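Local coordinates for nucleocapsid protein CP17 (PDB 6JJA) that forms the T=1 icosahedral, calcium-binding capsid of a satellite virus and probably encloses its single-stranded RNA genome, at residues T55-D60 with A165-W170. Residues are numbered along the deposited sequence; the frame is centred on the assembly and turned at random.
Sequences TWIDID and ALVTYW
W56 faces L166 in an antiparallel non-hydrogen-bonded pair of strands 52-59 and 162-171, and L166 lies against the indole. Its CD1 makes a CH-pi contact 3.8 Å from the centroid of the five-membered ring, 13° off the normal, while CB sits over the centre of the same ring system. Backbone bonds flank this pair on both sides. T55 and V167 exchange two, V167 N to T55 O being 3.2 Å. I57 N donates to A165 O at 2.9 Å, but the return bond from A165 N to I57 O is weak at 3.4 Å. The other face, bearing T55, I57, A165, V167 and Y169, is the more buried. There I57 CG2 meets V167 CG2 at 3.9 Å, the two side chains crossing at about a right angle, and T55 CG2 touches the edge of the Y169 ring at CE1 (3.6 Å). Helix 73-80 covers part of this face, through Y76, R79 and I80. By contrast, W56 and L166 stay partly exposed, although Y38 of a neighbouring subunit packs on W56. Such pairing of a strand outermost within the chain with its inner neighbour belongs to a four-stranded sheet of the viral jelly-roll beta-barrel.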
loop_
_atom_site.group_PDB
_atom_site.type_symbol
_atom_site.label_atom_id
_atom_site.label_comp_id
_atom_site.label_asym_id
_atom_site.label_seq_id
_atom_site.Cartn_x
_atom_site.Cartn_y
_atom_site.Cartn_z
ATOM N N THR A 55 62.789 6.685 -12.324
ATOM C CA THR A 55 63.195 6.624 -10.933
ATOM C C THR A 55 63.914 7.911 -10.564
ATOM O O THR A 55 64.567 8.533 -11.403
ATOM C CB THR A 55 64.086 5.397 -10.676
ATOM O OG1 THR A 55 64.200 5.156 -9.266
ATOM C CG2 THR A 55 65.456 5.590 -11.250
ATOM N N TRP A 56 63.773 8.308 -9.305
ATOM C CA TRP A 56 64.509 9.442 -8.771
ATOM C C TRP A 56 65.971 9.093 -8.568
ATOM O O TRP A 56 66.322 7.950 -8.273
ATOM C CB TRP A 56 63.919 9.893 -7.443
ATOM C CG TRP A 56 62.524 10.360 -7.514
ATOM C CD1 TRP A 56 61.410 9.601 -7.429
ATOM C CD2 TRP A 56 62.081 11.703 -7.674
ATOM N NE1 TRP A 56 60.298 10.379 -7.536
ATOM C CE2 TRP A 56 60.685 11.681 -7.689
ATOM C CE3 TRP A 56 62.731 12.924 -7.817
ATOM C CZ2 TRP A 56 59.930 12.822 -7.837
ATOM C CZ3 TRP A 56 61.979 14.053 -7.963
ATOM C CH2 TRP A 56 60.601 14.000 -7.972
ATOM N N ILE A 57 66.824 10.102 -8.703
ATOM C CA ILE A 57 68.252 9.957 -8.511
ATOM C C ILE A 57 68.737 11.096 -7.623
ATOM O O ILE A 57 68.025 12.065 -7.370
ATOM C CB ILE A 57 69.020 9.925 -9.841
ATOM C CG1 ILE A 57 68.859 11.229 -10.600
ATOM C CG2 ILE A 57 68.503 8.831 -10.684
ATOM C CD1 ILE A 57 69.822 11.394 -11.703
ATOM N N ASP A 58 69.969 10.957 -7.146
ATOM C CA ASP A 58 70.622 11.957 -6.323
ATOM C C ASP A 58 71.953 12.314 -6.958
ATOM O O ASP A 58 72.683 11.429 -7.409
ATOM C CB ASP A 58 70.832 11.452 -4.899
ATOM C CG ASP A 58 71.911 10.397 -4.803
ATOM O OD1 ASP A 58 71.953 9.508 -5.678
ATOM O OD2 ASP A 58 72.718 10.450 -3.853
ATOM N N ILE A 59 72.267 13.601 -6.989
ATOM C CA ILE A 59 73.444 14.110 -7.675
ATOM C C ILE A 59 74.389 14.727 -6.654
ATOM O O ILE A 59 73.951 15.401 -5.714
ATOM C CB ILE A 59 73.025 15.115 -8.762
ATOM C CG1 ILE A 59 71.994 14.457 -9.677
ATOM C CG2 ILE A 59 74.202 15.536 -9.581
ATOM C CD1 ILE A 59 71.217 15.380 -10.507
ATOM N N ASP A 60 75.691 14.499 -6.848
ATOM C CA ASP A 60 76.677 14.754 -5.802
ATOM C C ASP A 60 76.867 16.243 -5.549
ATOM O O ASP A 60 76.802 16.698 -4.402
ATOM C CB ASP A 60 78.020 14.110 -6.168
ATOM C CG ASP A 60 78.552 14.581 -7.509
ATOM O OD1 ASP A 60 77.975 15.529 -8.079
ATOM O OD2 ASP A 60 79.546 14.005 -7.991
ATOM N N ALA A 165 66.027 14.260 -9.007
ATOM C CA ALA A 165 65.575 14.332 -10.381
ATOM C C ALA A 165 64.911 13.031 -10.769
ATOM O O ALA A 165 65.457 11.954 -10.528
ATOM C CB ALA A 165 66.730 14.630 -11.315
ATOM N N LEU A 166 63.737 13.139 -11.374
ATOM C CA LEU A 166 63.017 11.995 -11.906
ATOM C C LEU A 166 63.391 11.854 -13.369
ATOM O O LEU A 166 63.071 12.711 -14.190
ATOM C CB LEU A 166 61.525 12.185 -11.718
ATOM C CG LEU A 166 60.556 11.107 -12.130
ATOM C CD1 LEU A 166 60.621 9.952 -11.224
ATOM C CD2 LEU A 166 59.218 11.705 -12.087
ATOM N N VAL A 167 64.084 10.774 -13.689
ATOM C CA VAL A 167 64.578 10.525 -15.025
ATOM C C VAL A 167 63.951 9.247 -15.549
ATOM O O VAL A 167 63.509 8.390 -14.780
ATOM C CB VAL A 167 66.112 10.434 -15.034
ATOM C CG1 VAL A 167 66.700 11.768 -14.720
ATOM C CG2 VAL A 167 66.563 9.402 -14.061
ATOM N N THR A 168 63.909 9.129 -16.862
ATOM C CA THR A 168 63.531 7.905 -17.547
ATOM C C THR A 168 64.739 7.516 -18.377
ATOM O O THR A 168 64.938 8.035 -19.475
ATOM C CB THR A 168 62.292 8.105 -18.411
ATOM O OG1 THR A 168 61.369 8.969 -17.742
ATOM C CG2 THR A 168 61.607 6.804 -18.694
ATOM N N TYR A 169 65.549 6.614 -17.850
ATOM C CA TYR A 169 66.775 6.204 -18.499
ATOM C C TYR A 169 66.582 4.857 -19.173
ATOM O O TYR A 169 65.679 4.089 -18.838
ATOM C CB TYR A 169 67.945 6.153 -17.509
ATOM C CG TYR A 169 67.841 5.119 -16.425
ATOM C CD1 TYR A 169 67.028 5.321 -15.331
ATOM C CD2 TYR A 169 68.575 3.957 -16.483
ATOM C CE1 TYR A 169 66.933 4.393 -14.351
ATOM C CE2 TYR A 169 68.485 3.024 -15.503
ATOM C CZ TYR A 169 67.666 3.240 -14.438
ATOM O OH TYR A 169 67.587 2.288 -13.453
ATOM N N TRP A 170 67.442 4.593 -20.148
ATOM C CA TRP A 170 67.419 3.341 -20.872
ATOM C C TRP A 170 68.759 3.177 -21.567
ATOM O O TRP A 170 69.478 4.146 -21.807
ATOM C CB TRP A 170 66.256 3.268 -21.866
ATOM C CG TRP A 170 66.312 4.213 -23.006
ATOM C CD1 TRP A 170 66.870 3.990 -24.216
ATOM C CD2 TRP A 170 65.767 5.531 -23.057
ATOM N NE1 TRP A 170 66.730 5.084 -25.011
ATOM C CE2 TRP A 170 66.048 6.044 -24.322
ATOM C CE3 TRP A 170 65.078 6.327 -22.153
ATOM C CZ2 TRP A 170 65.672 7.312 -24.700
ATOM C CZ3 TRP A 170 64.711 7.565 -22.527
ATOM C CH2 TRP A 170 65.004 8.057 -23.787
#